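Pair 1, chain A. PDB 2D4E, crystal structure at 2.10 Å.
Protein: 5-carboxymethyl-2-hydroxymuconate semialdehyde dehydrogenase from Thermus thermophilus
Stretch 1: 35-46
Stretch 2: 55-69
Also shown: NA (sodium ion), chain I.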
# COMPACT_ATOMS: atom_id res chain seq x y z
N PHE A 35 -11.42 17.02 37.83
CA PHE A 35 -11.20 18.44 37.56
C PHE A 35 -10.57 19.03 38.81
O PHE A 35 -11.08 18.86 39.91
CB PHE A 35 -12.51 19.16 37.24
CG PHE A 35 -13.02 18.89 35.86
CD1 PHE A 35 -13.99 17.92 35.64
CD2 PHE A 35 -12.49 19.58 34.77
CE1 PHE A 35 -14.43 17.64 34.34
CE2 PHE A 35 -12.92 19.30 33.47
CZ PHE A 35 -13.89 18.33 33.25
N VAL A 36 -9.45 19.72 38.63
CA VAL A 36 -8.76 20.33 39.77
C VAL A 36 -8.14 21.67 39.40
O VAL A 36 -7.83 21.92 38.24
CB VAL A 36 -7.62 19.42 40.28
CG1 VAL A 36 -8.17 18.05 40.67
CG2 VAL A 36 -6.54 19.29 39.22
N PRO A 37 -7.97 22.54 40.40
CA PRO A 37 -7.37 23.86 40.19
C PRO A 37 -5.87 23.70 40.30
O PRO A 37 -5.38 22.60 40.55
CB PRO A 37 -7.92 24.67 41.36
CG PRO A 37 -7.86 23.65 42.47
CD PRO A 37 -8.43 22.40 41.80
N SER A 38 -5.13 24.78 40.10
CA SER A 38 -3.68 24.71 40.24
C SER A 38 -3.43 24.66 41.74
O SER A 38 -4.26 25.14 42.52
CB SER A 38 -3.04 25.96 39.64
OG SER A 38 -3.39 26.09 38.27
N GLU A 39 -2.31 24.08 42.16
CA GLU A 39 -2.01 24.00 43.58
C GLU A 39 -1.87 25.38 44.20
O GLU A 39 -2.15 25.58 45.38
CB GLU A 39 -0.74 23.17 43.82
CG GLU A 39 -0.87 21.72 43.35
CD GLU A 39 0.39 20.90 43.60
OE1 GLU A 39 0.45 19.76 43.08
OE2 GLU A 39 1.30 21.38 44.30
N SER A 40 -1.44 26.35 43.39
CA SER A 40 -1.25 27.72 43.85
C SER A 40 -2.59 28.46 43.96
O SER A 40 -2.66 29.53 44.57
CB SER A 40 -0.33 28.48 42.90
OG SER A 40 -1.00 28.79 41.68
N GLY A 41 -3.63 27.89 43.37
CA GLY A 41 -4.94 28.53 43.41
C GLY A 41 -5.06 29.66 42.40
O GLY A 41 -6.13 30.24 42.22
N GLU A 42 -3.95 29.97 41.73
CA GLU A 42 -3.92 31.03 40.74
C GLU A 42 -4.76 30.75 39.50
O GLU A 42 -4.94 29.60 39.10
CB GLU A 42 -2.48 31.30 40.31
CG GLU A 42 -1.65 32.04 41.35
CD GLU A 42 -0.24 32.34 40.86
OE1 GLU A 42 -0.10 32.81 39.71
OE2 GLU A 42 0.72 32.11 41.63
N THR A 43 -5.28 31.82 38.91
CA THR A 43 -6.08 31.72 37.70
C THR A 43 -5.72 32.89 36.79
O THR A 43 -5.02 33.81 37.20
CB THR A 43 -7.60 31.80 38.00
OG1 THR A 43 -7.91 33.07 38.58
CG2 THR A 43 -8.03 30.69 38.95
N PHE A 44 -6.19 32.83 35.55
CA PHE A 44 -5.95 33.90 34.59
C PHE A 44 -7.25 34.11 33.83
O PHE A 44 -8.00 33.17 33.58
CB PHE A 44 -4.78 33.55 33.65
CG PHE A 44 -5.07 32.41 32.71
CD1 PHE A 44 -5.62 32.66 31.45
CD2 PHE A 44 -4.77 31.10 33.07
CE1 PHE A 44 -5.86 31.61 30.56
CE2 PHE A 44 -5.02 30.05 32.18
CZ PHE A 44 -5.56 30.30 30.93
N PRO A 45 -7.56 35.36 33.47
CA PRO A 45 -8.80 35.64 32.75
C PRO A 45 -8.71 35.47 31.24
O PRO A 45 -7.63 35.49 30.66
CB PRO A 45 -9.08 37.08 33.13
CG PRO A 45 -7.69 37.68 33.09
CD PRO A 45 -6.82 36.61 33.76
N SER A 46 -9.88 35.30 30.63
CA SER A 46 -10.00 35.20 29.18
C SER A 46 -11.08 36.20 28.79
O SER A 46 -12.17 36.20 29.35
CB SER A 46 -10.42 33.80 28.74
OG SER A 46 -10.54 33.76 27.33
N LEU A 55 -14.74 37.09 30.37
CA LEU A 55 -15.75 36.05 30.21
C LEU A 55 -15.75 35.13 31.41
O LEU A 55 -16.80 34.64 31.85
CB LEU A 55 -15.47 35.21 28.97
CG LEU A 55 -15.99 35.64 27.60
CD1 LEU A 55 -15.44 34.68 26.54
CD2 LEU A 55 -17.51 35.62 27.59
N GLY A 56 -14.55 34.88 31.92
CA GLY A 56 -14.39 34.00 33.06
C GLY A 56 -12.91 33.79 33.29
O GLY A 56 -12.08 34.52 32.73
N VAL A 57 -12.57 32.81 34.12
CA VAL A 57 -11.18 32.54 34.42
C VAL A 57 -10.84 31.06 34.27
O VAL A 57 -11.72 30.20 34.35
CB VAL A 57 -10.83 33.01 35.86
CG1 VAL A 57 -11.18 34.48 36.02
CG2 VAL A 57 -11.59 32.18 36.88
N ALA A 58 -9.56 30.77 34.06
CA ALA A 58 -9.10 29.40 33.93
C ALA A 58 -7.90 29.20 34.85
O ALA A 58 -7.11 30.12 35.05
CB ALA A 58 -8.70 29.12 32.48
N ALA A 59 -7.78 27.99 35.41
CA ALA A 59 -6.67 27.68 36.31
C ALA A 59 -5.32 27.91 35.62
O ALA A 59 -5.12 27.52 34.47
CB ALA A 59 -6.77 26.23 36.77
N ARG A 60 -4.40 28.55 36.33
CA ARG A 60 -3.09 28.84 35.78
C ARG A 60 -2.12 27.71 36.12
O ARG A 60 -1.46 27.74 37.15
CB ARG A 60 -2.57 30.17 36.34
CG ARG A 60 -1.25 30.63 35.74
CD ARG A 60 -0.94 32.05 36.15
NE ARG A 60 0.35 32.50 35.63
CZ ARG A 60 0.82 33.74 35.77
NH1 ARG A 60 0.11 34.65 36.41
NH2 ARG A 60 2.00 34.06 35.27
N GLY A 61 -2.05 26.73 35.23
CA GLY A 61 -1.18 25.58 35.44
C GLY A 61 0.30 25.82 35.25
O GLY A 61 0.71 26.64 34.42
N GLY A 62 1.10 25.11 36.03
CA GLY A 62 2.55 25.23 35.94
C GLY A 62 3.22 23.87 35.96
O GLY A 62 2.57 22.85 35.72
N GLU A 63 4.52 23.85 36.25
CA GLU A 63 5.30 22.62 36.30
C GLU A 63 4.66 21.51 37.11
O GLU A 63 4.70 20.35 36.72
CB GLU A 63 6.69 22.89 36.88
CG GLU A 63 7.52 23.90 36.10
CD GLU A 63 8.90 24.10 36.70
OE1 GLU A 63 9.65 24.97 36.20
OE2 GLU A 63 9.24 23.38 37.67
N ARG A 64 4.09 21.87 38.26
CA ARG A 64 3.45 20.89 39.14
C ARG A 64 2.21 20.24 38.55
O ARG A 64 2.02 19.03 38.68
CB ARG A 64 3.10 21.54 40.48
CG ARG A 64 4.24 21.55 41.47
CD ARG A 64 3.83 22.20 42.78
NE ARG A 64 4.71 21.79 43.87
CZ ARG A 64 4.75 20.56 44.37
NH1 ARG A 64 3.94 19.61 43.89
NH2 ARG A 64 5.58 20.27 45.36
N GLU A 65 1.36 21.03 37.92
CA GLU A 65 0.16 20.48 37.32
C GLU A 65 0.56 19.63 36.12
O GLU A 65 0.00 18.54 35.88
CB GLU A 65 -0.80 21.61 36.91
CG GLU A 65 -1.43 22.35 38.11
CD GLU A 65 -0.45 23.24 38.86
OE1 GLU A 65 -0.69 23.49 40.06
OE2 GLU A 65 0.55 23.71 38.25
N VAL A 66 1.54 20.10 35.36
CA VAL A 66 2.01 19.37 34.20
C VAL A 66 2.63 18.04 34.64
O VAL A 66 2.39 17.00 34.02
CB VAL A 66 3.05 20.19 33.41
CG1 VAL A 66 3.72 19.31 32.33
CG2 VAL A 66 2.37 21.37 32.75
N ASP A 67 3.40 18.06 35.72
CA ASP A 67 4.03 16.84 36.22
C ASP A 67 2.97 15.79 36.58
O ASP A 67 3.09 14.63 36.23
CB ASP A 67 4.93 17.16 37.42
CG ASP A 67 5.65 15.93 37.95
OD1 ASP A 67 6.31 15.23 37.17
OD2 ASP A 67 5.56 15.67 39.17
N ARG A 68 1.92 16.22 37.27
CA ARG A 68 0.85 15.32 37.65
C ARG A 68 0.12 14.77 36.42
O ARG A 68 -0.23 13.59 36.38
CB ARG A 68 -0.14 16.03 38.58
CG ARG A 68 0.39 16.27 39.99
CD ARG A 68 -0.43 17.32 40.73
NE ARG A 68 -1.84 16.95 40.86
CZ ARG A 68 -2.79 17.77 41.29
NH1 ARG A 68 -2.50 19.02 41.64
NH2 ARG A 68 -4.05 17.35 41.37
N ALA A 69 -0.11 15.62 35.43
CA ALA A 69 -0.79 15.20 34.20
C ALA A 69 0.04 14.19 33.43
O ALA A 69 -0.48 13.18 32.96
CB ALA A 69 -1.08 16.41 33.32
NA NA I . -11.11 34.64 24.85
O HOH W 1 -4.72 20.87 42.42
O HOH W 2 0.57 25.59 41.30
O HOH W 3 0.63 28.16 39.21
O HOH W 4 -3.02 35.21 36.51
O HOH W 5 -9.41 36.29 24.18

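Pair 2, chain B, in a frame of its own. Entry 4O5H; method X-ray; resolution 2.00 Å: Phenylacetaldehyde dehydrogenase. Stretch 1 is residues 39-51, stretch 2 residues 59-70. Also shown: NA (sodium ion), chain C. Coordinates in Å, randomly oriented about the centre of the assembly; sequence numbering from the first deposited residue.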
# COMPACT_ATOMS: atom_id res chain seq x y z
N TRP B 39 -28.62 7.72 15.88
CA TRP B 39 -28.80 8.61 14.78
C TRP B 39 -28.73 10.05 15.30
O TRP B 39 -29.44 10.42 16.23
CB TRP B 39 -30.15 8.36 14.08
CG TRP B 39 -30.22 7.00 13.41
CD1 TRP B 39 -30.66 5.86 13.95
CD2 TRP B 39 -29.73 6.68 12.11
NE1 TRP B 39 -30.50 4.82 13.06
CE2 TRP B 39 -29.94 5.32 11.91
CE3 TRP B 39 -29.17 7.43 11.07
CZ2 TRP B 39 -29.62 4.69 10.69
CZ3 TRP B 39 -28.85 6.81 9.89
CH2 TRP B 39 -29.06 5.45 9.72
N SER B 40 -27.86 10.86 14.70
CA SER B 40 -27.48 12.14 15.29
C SER B 40 -27.41 13.27 14.28
O SER B 40 -27.01 13.08 13.15
CB SER B 40 -26.09 12.01 15.87
OG SER B 40 -26.11 11.15 17.00
N ASP B 41 -27.76 14.47 14.72
CA ASP B 41 -27.43 15.65 13.97
C ASP B 41 -25.98 16.01 14.21
O ASP B 41 -25.33 15.45 15.09
CB ASP B 41 -28.29 16.78 14.44
CG ASP B 41 -29.74 16.43 14.37
OD1 ASP B 41 -30.17 15.99 13.31
OD2 ASP B 41 -30.44 16.61 15.39
N ALA B 42 -25.48 16.98 13.47
CA ALA B 42 -24.17 17.54 13.75
C ALA B 42 -24.23 18.31 15.06
O ALA B 42 -25.26 18.90 15.37
CB ALA B 42 -23.75 18.44 12.61
N ALA B 43 -23.11 18.36 15.80
CA ALA B 43 -23.04 19.13 17.03
C ALA B 43 -23.48 20.57 16.77
O ALA B 43 -24.09 21.18 17.64
CB ALA B 43 -21.62 19.10 17.62
N SER B 44 -23.13 21.11 15.61
CA SER B 44 -23.43 22.51 15.31
C SER B 44 -24.91 22.73 14.95
O SER B 44 -25.35 23.85 14.83
CB SER B 44 -22.57 22.97 14.12
OG SER B 44 -22.98 22.32 12.93
N GLY B 45 -25.65 21.66 14.70
CA GLY B 45 -26.93 21.79 14.05
C GLY B 45 -26.89 22.10 12.53
O GLY B 45 -27.94 22.11 11.91
N ARG B 46 -25.74 22.35 11.91
CA ARG B 46 -25.72 22.75 10.51
C ARG B 46 -26.13 21.62 9.59
O ARG B 46 -25.91 20.45 9.88
CB ARG B 46 -24.34 23.29 10.07
CG ARG B 46 -24.07 24.74 10.53
CD ARG B 46 -22.84 25.37 9.85
NE ARG B 46 -21.65 24.84 10.45
CZ ARG B 46 -20.46 25.45 10.47
NH1 ARG B 46 -20.26 26.65 9.93
NH2 ARG B 46 -19.43 24.84 11.05
N GLN B 47 -26.71 22.00 8.45
CA GLN B 47 -27.11 21.04 7.46
C GLN B 47 -26.67 21.46 6.07
O GLN B 47 -26.49 22.62 5.79
CB GLN B 47 -28.63 20.93 7.44
CG GLN B 47 -29.26 20.34 8.67
CD GLN B 47 -30.77 20.42 8.60
OE1 GLN B 47 -31.35 21.49 8.77
NE2 GLN B 47 -31.39 19.32 8.29
N LEU B 48 -26.58 20.50 5.18
CA LEU B 48 -26.41 20.86 3.77
C LEU B 48 -27.51 20.32 2.90
O LEU B 48 -28.13 19.32 3.19
CB LEU B 48 -25.03 20.49 3.28
CG LEU B 48 -24.69 19.04 3.32
CD1 LEU B 48 -25.15 18.38 2.04
CD2 LEU B 48 -23.20 18.91 3.44
N ASP B 49 -27.79 21.06 1.83
CA ASP B 49 -28.83 20.71 0.88
C ASP B 49 -28.46 19.55 -0.01
O ASP B 49 -27.36 19.45 -0.47
CB ASP B 49 -29.13 21.89 -0.03
CG ASP B 49 -29.80 23.03 0.69
OD1 ASP B 49 -30.38 22.86 1.79
OD2 ASP B 49 -29.77 24.12 0.11
N VAL B 50 -29.45 18.72 -0.27
CA VAL B 50 -29.36 17.70 -1.28
C VAL B 50 -30.21 18.13 -2.47
O VAL B 50 -31.39 18.42 -2.32
CB VAL B 50 -29.85 16.36 -0.77
CG1 VAL B 50 -29.60 15.28 -1.79
CG2 VAL B 50 -29.13 16.03 0.52
N VAL B 51 -29.58 18.17 -3.63
CA VAL B 51 -30.14 18.71 -4.85
C VAL B 51 -30.37 17.61 -5.89
O VAL B 51 -29.55 16.70 -6.06
CB VAL B 51 -29.19 19.76 -5.42
CG1 VAL B 51 -29.61 20.20 -6.83
CG2 VAL B 51 -29.12 20.98 -4.51
N ILE B 59 -34.19 18.44 -2.52
CA ILE B 59 -35.07 17.33 -2.19
C ILE B 59 -34.94 16.85 -0.73
O ILE B 59 -35.74 16.04 -0.28
CB ILE B 59 -34.86 16.12 -3.16
CG1 ILE B 59 -33.40 15.66 -3.21
CG2 ILE B 59 -35.32 16.50 -4.55
CD1 ILE B 59 -33.13 14.33 -3.89
N ALA B 60 -33.87 17.25 -0.06
CA ALA B 60 -33.58 16.79 1.28
C ALA B 60 -32.49 17.68 1.85
O ALA B 60 -31.86 18.44 1.13
CB ALA B 60 -33.09 15.33 1.30
N ARG B 61 -32.26 17.52 3.15
CA ARG B 61 -31.13 18.11 3.84
C ARG B 61 -30.50 17.07 4.75
O ARG B 61 -31.18 16.26 5.36
CB ARG B 61 -31.61 19.28 4.67
CG ARG B 61 -32.36 20.33 3.86
CD ARG B 61 -32.93 21.39 4.75
NE ARG B 61 -31.90 22.32 5.20
CZ ARG B 61 -32.08 23.26 6.14
NH1 ARG B 61 -33.26 23.40 6.76
NH2 ARG B 61 -31.06 24.06 6.47
N VAL B 62 -29.18 17.09 4.85
CA VAL B 62 -28.46 16.15 5.73
C VAL B 62 -27.51 16.93 6.65
O VAL B 62 -27.18 18.09 6.35
CB VAL B 62 -27.69 15.08 4.95
CG1 VAL B 62 -28.64 14.30 4.05
CG2 VAL B 62 -26.54 15.69 4.16
N PRO B 63 -27.05 16.31 7.75
CA PRO B 63 -26.11 17.00 8.58
C PRO B 63 -24.82 17.38 7.87
O PRO B 63 -24.31 16.61 7.05
CB PRO B 63 -25.83 16.03 9.72
CG PRO B 63 -27.11 15.23 9.80
CD PRO B 63 -27.44 15.03 8.34
N GLU B 64 -24.29 18.54 8.25
CA GLU B 64 -22.98 18.99 7.84
C GLU B 64 -21.98 18.81 9.00
O GLU B 64 -21.83 19.68 9.86
CB GLU B 64 -23.05 20.46 7.44
CG GLU B 64 -21.73 20.94 6.86
CD GLU B 64 -21.45 22.40 7.09
OE1 GLU B 64 -22.34 23.26 7.02
OE2 GLU B 64 -20.31 22.67 7.34
N ALA B 65 -21.29 17.67 9.01
CA ALA B 65 -20.40 17.28 10.11
C ALA B 65 -19.13 18.09 10.11
O ALA B 65 -18.64 18.43 9.06
CB ALA B 65 -20.04 15.82 10.01
N ASP B 66 -18.64 18.41 11.29
CA ASP B 66 -17.28 18.96 11.42
C ASP B 66 -16.39 17.92 12.10
O ASP B 66 -16.79 16.75 12.28
CB ASP B 66 -17.28 20.38 12.06
CG ASP B 66 -17.62 20.39 13.56
OD1 ASP B 66 -17.65 19.35 14.23
OD2 ASP B 66 -17.89 21.47 14.11
N GLU B 67 -15.19 18.34 12.45
CA GLU B 67 -14.20 17.50 13.07
C GLU B 67 -14.71 16.83 14.36
O GLU B 67 -14.38 15.65 14.63
CB GLU B 67 -12.93 18.34 13.34
CG GLU B 67 -11.74 17.51 13.71
CD GLU B 67 -10.40 18.26 13.57
OE1 GLU B 67 -10.34 19.44 14.01
OE2 GLU B 67 -9.40 17.67 13.04
N ARG B 68 -15.53 17.53 15.13
CA ARG B 68 -16.07 16.98 16.39
C ARG B 68 -16.90 15.75 16.10
O ARG B 68 -16.79 14.73 16.77
CB ARG B 68 -16.99 17.98 17.11
CG ARG B 68 -16.34 19.25 17.58
CD ARG B 68 -17.39 20.25 18.11
NE ARG B 68 -18.12 20.91 17.03
CZ ARG B 68 -19.06 21.84 17.21
NH1 ARG B 68 -19.44 22.22 18.43
NH2 ARG B 68 -19.64 22.39 16.15
N ASP B 69 -17.76 15.84 15.10
CA ASP B 69 -18.65 14.73 14.77
C ASP B 69 -17.83 13.54 14.23
O ASP B 69 -18.10 12.37 14.55
CB ASP B 69 -19.73 15.16 13.75
CG ASP B 69 -20.45 16.42 14.19
OD1 ASP B 69 -21.11 16.42 15.26
OD2 ASP B 69 -20.34 17.44 13.48
N VAL B 70 -16.85 13.83 13.41
CA VAL B 70 -15.99 12.77 12.84
C VAL B 70 -15.23 12.07 13.96
O VAL B 70 -15.18 10.85 13.98
CB VAL B 70 -15.02 13.31 11.80
CG1 VAL B 70 -14.02 12.23 11.38
CG2 VAL B 70 -15.77 13.81 10.59
NA NA C . -27.30 15.08 -4.96
O HOH W 6 -22.74 14.32 16.29
O HOH W 7 -20.79 20.10 14.02
O HOH W 8 -20.87 21.46 11.53
O HOH W 9 -30.14 16.91 8.56
O HOH W 10 -29.32 22.88 4.26
O HOH W 11 -26.95 17.12 -3.71
O HOH W 12 -26.65 16.38 -6.83

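Pair 1 and pair 2 build the same small motif: an antiparallel strand pair, with a type I turn leading into the first strand and a helix following the second. The N, CA and C atoms of 14 central residues superpose with an RMSD of 0.3 Å, and the strands run at 145° in pair 1 and 148° in pair 2.

The ladder is held by backbone atoms and therefore tolerates different sequences. In pair 1, A:Phe44 N donates to A:Ala58 O and A:Ala58 N to A:Phe44 O, both at 2.9 Å; in pair 2, B:Leu48 N reaches B:Val62 O at 2.7 Å and B:Val62 N reaches B:Leu48 O at 3.0 Å. Where the strand gives way to loop, A:Arg60 N bonds to A:Glu42 O and B:Glu64 N to B:Arg46 O, each at 3.0 Å. Proline lacks an amide hydrogen, yet A:Pro45 and B:Pro63 fit because both stand in non-hydrogen-bonded pairs.

The turns match as well. A:Gly41 and B:Gly45 both have positive phi, which favours glycine. At the next contact an acid near the start of the helix holds the turn: A:Glu65 OE1 accepts from A:Glu39 N at 2.7 Å, and B:Asp69 OD1 from B:Ala43 N at 2.8 Å. The second oxygen serves its own stretch, A:Glu65 OE2 taking A:Gly62 N at 2.7 Å and B:Asp69 OD2 taking B:Asp66 N at 2.9 Å. Glutamate is one methylene longer, but its chi2 of 72° folds the chain, and the two side-chain centres lie 0.5 Å apart.

Packing beside the ladder is solved by exchanging bulk. In pair 1 a large ring meets a small partner: A:Ala58 CB sits over one face of the A:Phe44 ring, 3.7 Å from A:Phe44 CZ. In pair 2 two medium aliphatic residues share the space, B:Leu48 CD1 lying 3.7 Å from B:Val62 CG2. Farther along the same face, B:Val50 extends the apolar patch, its CG2 4.0 Å from B:Val62 CG1. Its counterpart A:Ser46 is polar, and its OG binds sodium at 2.7 Å.

Charge is distributed differently too. A:Glu39 salt-bridges two helix arginines, through OE2 to A:Arg64 NH1 at 3.2 Å and through OE1 to A:Arg68 NH1 at 3.4 Å. B:Ala43 has no charge to offer; its CB lies over a face of the B:Arg68 guanidinium, 3.8 Å from B:Arg68 CZ, while B:Arg68 NH2 pairs with B:Asp66 OD2 at 2.8 Å. B:Asp66 also caps the helix by accepting from B:Arg68 N, a role the matching A:Gly62 cannot play with a side chain. A:Glu42 and A:Arg60 become B:Arg46 and B:Glu64: the signs swap, but the attraction survives as a long salt bridge, 3.8 Å from A:Glu42 OE1 to A:Arg60 NH1 and from B:Arg46 NE to B:Glu64 OE1.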